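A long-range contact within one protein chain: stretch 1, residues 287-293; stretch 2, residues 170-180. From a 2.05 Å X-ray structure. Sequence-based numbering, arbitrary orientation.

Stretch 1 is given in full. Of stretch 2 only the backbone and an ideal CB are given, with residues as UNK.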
# COMPACT_ATOMS: atom_id res chain seq x y z
N ARG A 287 23.14 6.70 -9.89
CA ARG A 287 24.08 5.60 -10.16
C ARG A 287 23.86 4.38 -9.28
O ARG A 287 24.01 3.24 -9.75
CB ARG A 287 25.53 6.07 -10.06
CG ARG A 287 26.06 6.59 -11.38
CD ARG A 287 27.52 7.00 -11.31
NE ARG A 287 27.95 7.51 -12.61
CZ ARG A 287 27.87 8.78 -12.99
NH1 ARG A 287 27.39 9.72 -12.18
NH2 ARG A 287 28.27 9.13 -14.21
N LEU A 288 23.53 4.61 -8.00
CA LEU A 288 23.16 3.53 -7.08
C LEU A 288 21.82 2.88 -7.44
O LEU A 288 21.55 1.74 -7.06
CB LEU A 288 23.16 4.02 -5.63
CG LEU A 288 24.49 4.47 -4.99
CD1 LEU A 288 24.23 5.07 -3.61
CD2 LEU A 288 25.52 3.34 -4.90
N ASN A 289 21.00 3.61 -8.21
CA ASN A 289 19.67 3.14 -8.61
C ASN A 289 19.49 3.07 -10.13
O ASN A 289 18.42 3.38 -10.66
CB ASN A 289 18.60 4.01 -7.95
CG ASN A 289 18.43 3.68 -6.48
OD1 ASN A 289 17.84 2.66 -6.14
ND2 ASN A 289 18.96 4.53 -5.62
N ARG A 290 20.55 2.61 -10.80
CA ARG A 290 20.62 2.48 -12.27
C ARG A 290 19.48 1.67 -12.88
O ARG A 290 19.03 1.97 -13.99
CB ARG A 290 21.96 1.86 -12.68
CG ARG A 290 23.12 2.85 -12.77
CD ARG A 290 24.46 2.17 -13.04
NE ARG A 290 24.55 1.68 -14.42
CZ ARG A 290 24.41 0.41 -14.80
NH1 ARG A 290 24.16 -0.55 -13.91
NH2 ARG A 290 24.50 0.10 -16.09
N HIS A 291 19.02 0.64 -12.16
CA HIS A 291 17.90 -0.19 -12.60
C HIS A 291 16.59 0.60 -12.80
O HIS A 291 15.81 0.30 -13.70
CB HIS A 291 17.71 -1.42 -11.69
CG HIS A 291 17.55 -1.11 -10.23
ND1 HIS A 291 18.47 -0.37 -9.51
CD2 HIS A 291 16.59 -1.47 -9.34
CE1 HIS A 291 18.07 -0.28 -8.25
NE2 HIS A 291 16.94 -0.94 -8.13
N TRP A 292 16.39 1.62 -11.97
CA TRP A 292 15.25 2.54 -12.11
C TRP A 292 15.43 3.58 -13.21
O TRP A 292 14.45 3.95 -13.86
CB TRP A 292 14.93 3.23 -10.79
CG TRP A 292 14.31 2.30 -9.79
CD1 TRP A 292 14.86 1.86 -8.62
CD2 TRP A 292 13.04 1.65 -9.91
NE1 TRP A 292 14.00 1.00 -7.99
CE2 TRP A 292 12.87 0.84 -8.76
CE3 TRP A 292 12.01 1.67 -10.87
CZ2 TRP A 292 11.71 0.07 -8.53
CZ3 TRP A 292 10.86 0.89 -10.65
CH2 TRP A 292 10.73 0.11 -9.49
N PHE A 293 16.66 4.04 -13.40
CA PHE A 293 16.95 5.15 -14.32
C PHE A 293 17.41 4.72 -15.72
O PHE A 293 17.54 5.56 -16.61
CB PHE A 293 17.93 6.15 -13.69
CG PHE A 293 17.36 6.87 -12.50
CD1 PHE A 293 16.42 7.89 -12.67
CD2 PHE A 293 17.75 6.52 -11.20
CE1 PHE A 293 15.88 8.55 -11.57
CE2 PHE A 293 17.21 7.18 -10.10
CZ PHE A 293 16.27 8.19 -10.28
N UNK A 170 5.96 -6.96 -6.25
CA UNK A 170 6.58 -6.50 -7.50
C UNK A 170 7.82 -5.65 -7.26
O UNK A 170 8.87 -5.91 -7.85
CB UNK A 170 5.57 -5.70 -8.32
N UNK A 171 7.70 -4.65 -6.38
CA UNK A 171 8.81 -3.78 -6.01
C UNK A 171 9.96 -4.59 -5.39
O UNK A 171 11.12 -4.36 -5.74
CB UNK A 171 8.33 -2.70 -5.03
N UNK A 172 9.63 -5.54 -4.51
CA UNK A 172 10.63 -6.42 -3.89
C UNK A 172 11.38 -7.29 -4.90
O UNK A 172 12.59 -7.48 -4.77
CB UNK A 172 9.95 -7.32 -2.86
N UNK A 173 10.67 -7.79 -5.90
CA UNK A 173 11.25 -8.55 -7.02
C UNK A 173 12.25 -7.71 -7.83
O UNK A 173 13.36 -8.17 -8.11
CB UNK A 173 10.14 -9.05 -7.94
N UNK A 174 11.85 -6.49 -8.17
CA UNK A 174 12.69 -5.53 -8.90
C UNK A 174 13.98 -5.21 -8.13
O UNK A 174 15.06 -5.24 -8.71
CB UNK A 174 11.91 -4.24 -9.16
N UNK A 175 13.88 -4.95 -6.83
CA UNK A 175 15.05 -4.65 -5.99
C UNK A 175 15.95 -5.86 -5.70
O UNK A 175 17.17 -5.74 -5.71
CB UNK A 175 14.58 -4.06 -4.66
N UNK A 176 15.34 -7.02 -5.45
CA UNK A 176 16.10 -8.25 -5.16
C UNK A 176 16.99 -8.68 -6.33
O UNK A 176 18.17 -8.97 -6.13
CB UNK A 176 15.14 -9.39 -4.81
N UNK A 177 16.42 -8.69 -7.54
CA UNK A 177 17.13 -9.10 -8.75
C UNK A 177 17.74 -7.93 -9.51
O UNK A 177 18.41 -8.14 -10.53
CB UNK A 177 16.18 -9.86 -9.67
N UNK A 178 17.51 -6.71 -9.03
CA UNK A 178 17.89 -5.47 -9.73
C UNK A 178 17.44 -5.48 -11.19
O UNK A 178 18.23 -5.25 -12.12
CB UNK A 178 19.40 -5.27 -9.66
N UNK A 179 16.16 -5.80 -11.38
CA UNK A 179 15.49 -5.75 -12.67
C UNK A 179 15.40 -4.29 -13.12
O UNK A 179 15.17 -3.40 -12.30
CB UNK A 179 14.10 -6.39 -12.59
N UNK A 180 15.62 -4.07 -14.42
CA UNK A 180 15.41 -2.79 -15.09
C UNK A 180 14.02 -2.82 -15.75
O UNK A 180 13.90 -3.26 -16.90
CB UNK A 180 16.51 -2.52 -16.12

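Positions 170, 172, 173, 176 and 177 have nothing of stretch 1 within 5.5 Å of the ideal CB. Stretch 1 therefore hardly restricts them. They hold Ser-170, Ser-172, Ile-173, Tyr-176 and Phe-177, and none touches stretch 1.

Position 171 is helical, and its CB points sideways. Only a long side chain could reach the indole of Trp-292. An aromatic or a long aliphatic residue would suit. The residue is Trp-171. Its CD1 lies 3.7 Å from Trp-292 CZ2, and its ring planes are inclined at 65° to those of Trp-292.

Position 174 points toward stretch 1. Its ideal CB is 4.4 Å from Trp-292 CZ2, so a small or medium apolar side chain fits: alanine, valine or perhaps a larger aliphatic. It is Val-174, with chi1 in t. Its CG1 packs 3.6 Å from Trp-292 CZ2.

Position 175 has its CB sideways, 5.2 Å from His-291 NE2. Trp-292 NE1 is a second nitrogen nearby, and an indole nitrogen can only donate. An acceptor on a flexible arm is favoured: glutamate or glutamine, or aspartate if it could reach. The residue is Glu-175. Its m, m rotamer brings the carboxylate to both rings. His-291 NE2 donates to Glu-175 OE1 at 2.8 Å, and Trp-292 NE1 donates to Glu-175 OE2 at 2.7 Å. Trp-171 NE1 also donates to Glu-175 OE2, at 3.0 Å, so one oxygen serves two indoles.

Position 178 leaves the helix with positive phi (49/50). Glycine or asparagine would be usual there. However, the carbonyl of Leu-288 lies within range of a long donor, which suits arginine or lysine. It is Arg-178. NH1 and NH2 of Arg-178 both donate to Leu-288 O, at 3.3 and 3.1 Å. His-291 CE1 sits over one face of the guanidinium.

Position 179 points away, so stretch 1 leaves its side chain open. It is Ile-179. Its backbone makes the contact: Ile-179 O is 3.3 Å from His-291 CB.

Position 180 is where the backbones come closest, with the CA atoms of positions 180 and 291 4.4 Å apart. The ideal CB is 3.8 Å from His-291 O. A flat ring could lie against the backbone here; a compact polar side chain is also plausible. The residue is His-180, with chi1 in m. His-291 CA lies 3.4 Å from the centroid of the His-180 ring, almost on its normal, as a CH-pi contact. His-180 CA also makes a CA-H...O contact of 3.4 Å with His-291 O.

Stretch 2 170-180: SWSIVEYFRIH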
# COMPACT_ATOMS: atom_id res chain seq x y z
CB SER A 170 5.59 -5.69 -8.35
OG SER A 170 4.64 -6.53 -8.98
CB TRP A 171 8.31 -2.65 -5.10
CG TRP A 171 9.34 -1.64 -4.69
CD1 TRP A 171 10.54 -1.37 -5.29
CD2 TRP A 171 9.24 -0.72 -3.59
NE1 TRP A 171 11.20 -0.38 -4.62
CE2 TRP A 171 10.43 0.05 -3.57
CE3 TRP A 171 8.26 -0.47 -2.61
CZ2 TRP A 171 10.67 1.05 -2.61
CZ3 TRP A 171 8.50 0.52 -1.65
CH2 TRP A 171 9.70 1.27 -1.67
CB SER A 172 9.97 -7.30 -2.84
OG SER A 172 9.51 -6.53 -1.75
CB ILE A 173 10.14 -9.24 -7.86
CG1 ILE A 173 10.05 -10.72 -7.48
CG2 ILE A 173 10.35 -9.14 -9.36
CD1 ILE A 173 9.53 -10.97 -6.08
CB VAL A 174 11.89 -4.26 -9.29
CG1 VAL A 174 12.79 -3.14 -9.82
CG2 VAL A 174 10.83 -4.60 -10.33
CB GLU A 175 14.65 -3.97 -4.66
CG GLU A 175 13.86 -2.66 -4.78
CD GLU A 175 14.63 -1.49 -5.38
OE1 GLU A 175 15.85 -1.57 -5.58
OE2 GLU A 175 13.98 -0.46 -5.67
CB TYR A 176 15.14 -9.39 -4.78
CG TYR A 176 15.81 -10.62 -4.20
CD1 TYR A 176 16.12 -10.70 -2.83
CD2 TYR A 176 16.12 -11.72 -5.00
CE1 TYR A 176 16.73 -11.83 -2.29
CE2 TYR A 176 16.72 -12.86 -4.48
CZ TYR A 176 17.02 -12.91 -3.12
OH TYR A 176 17.62 -14.03 -2.60
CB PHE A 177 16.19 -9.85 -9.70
CG PHE A 177 15.72 -11.17 -9.18
CD1 PHE A 177 16.60 -12.25 -9.07
CD2 PHE A 177 14.39 -11.34 -8.80
CE1 PHE A 177 16.15 -13.48 -8.59
CE2 PHE A 177 13.94 -12.57 -8.32
CZ PHE A 177 14.82 -13.64 -8.22
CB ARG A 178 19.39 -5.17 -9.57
CG ARG A 178 19.75 -4.81 -8.15
CD ARG A 178 21.10 -4.15 -8.06
NE ARG A 178 21.13 -3.23 -6.93
CZ ARG A 178 21.16 -1.90 -7.03
NH1 ARG A 178 21.20 -1.30 -8.22
NH2 ARG A 178 21.17 -1.17 -5.93
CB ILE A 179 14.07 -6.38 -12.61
CG1 ILE A 179 14.15 -7.85 -12.17
CG2 ILE A 179 13.34 -6.24 -13.95
CD1 ILE A 179 12.82 -8.54 -11.93
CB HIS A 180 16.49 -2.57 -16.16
CG HIS A 180 17.87 -2.35 -15.60
ND1 HIS A 180 18.62 -1.25 -15.92
CD2 HIS A 180 18.63 -3.09 -14.76
CE1 HIS A 180 19.79 -1.31 -15.30
NE2 HIS A 180 19.81 -2.42 -14.58
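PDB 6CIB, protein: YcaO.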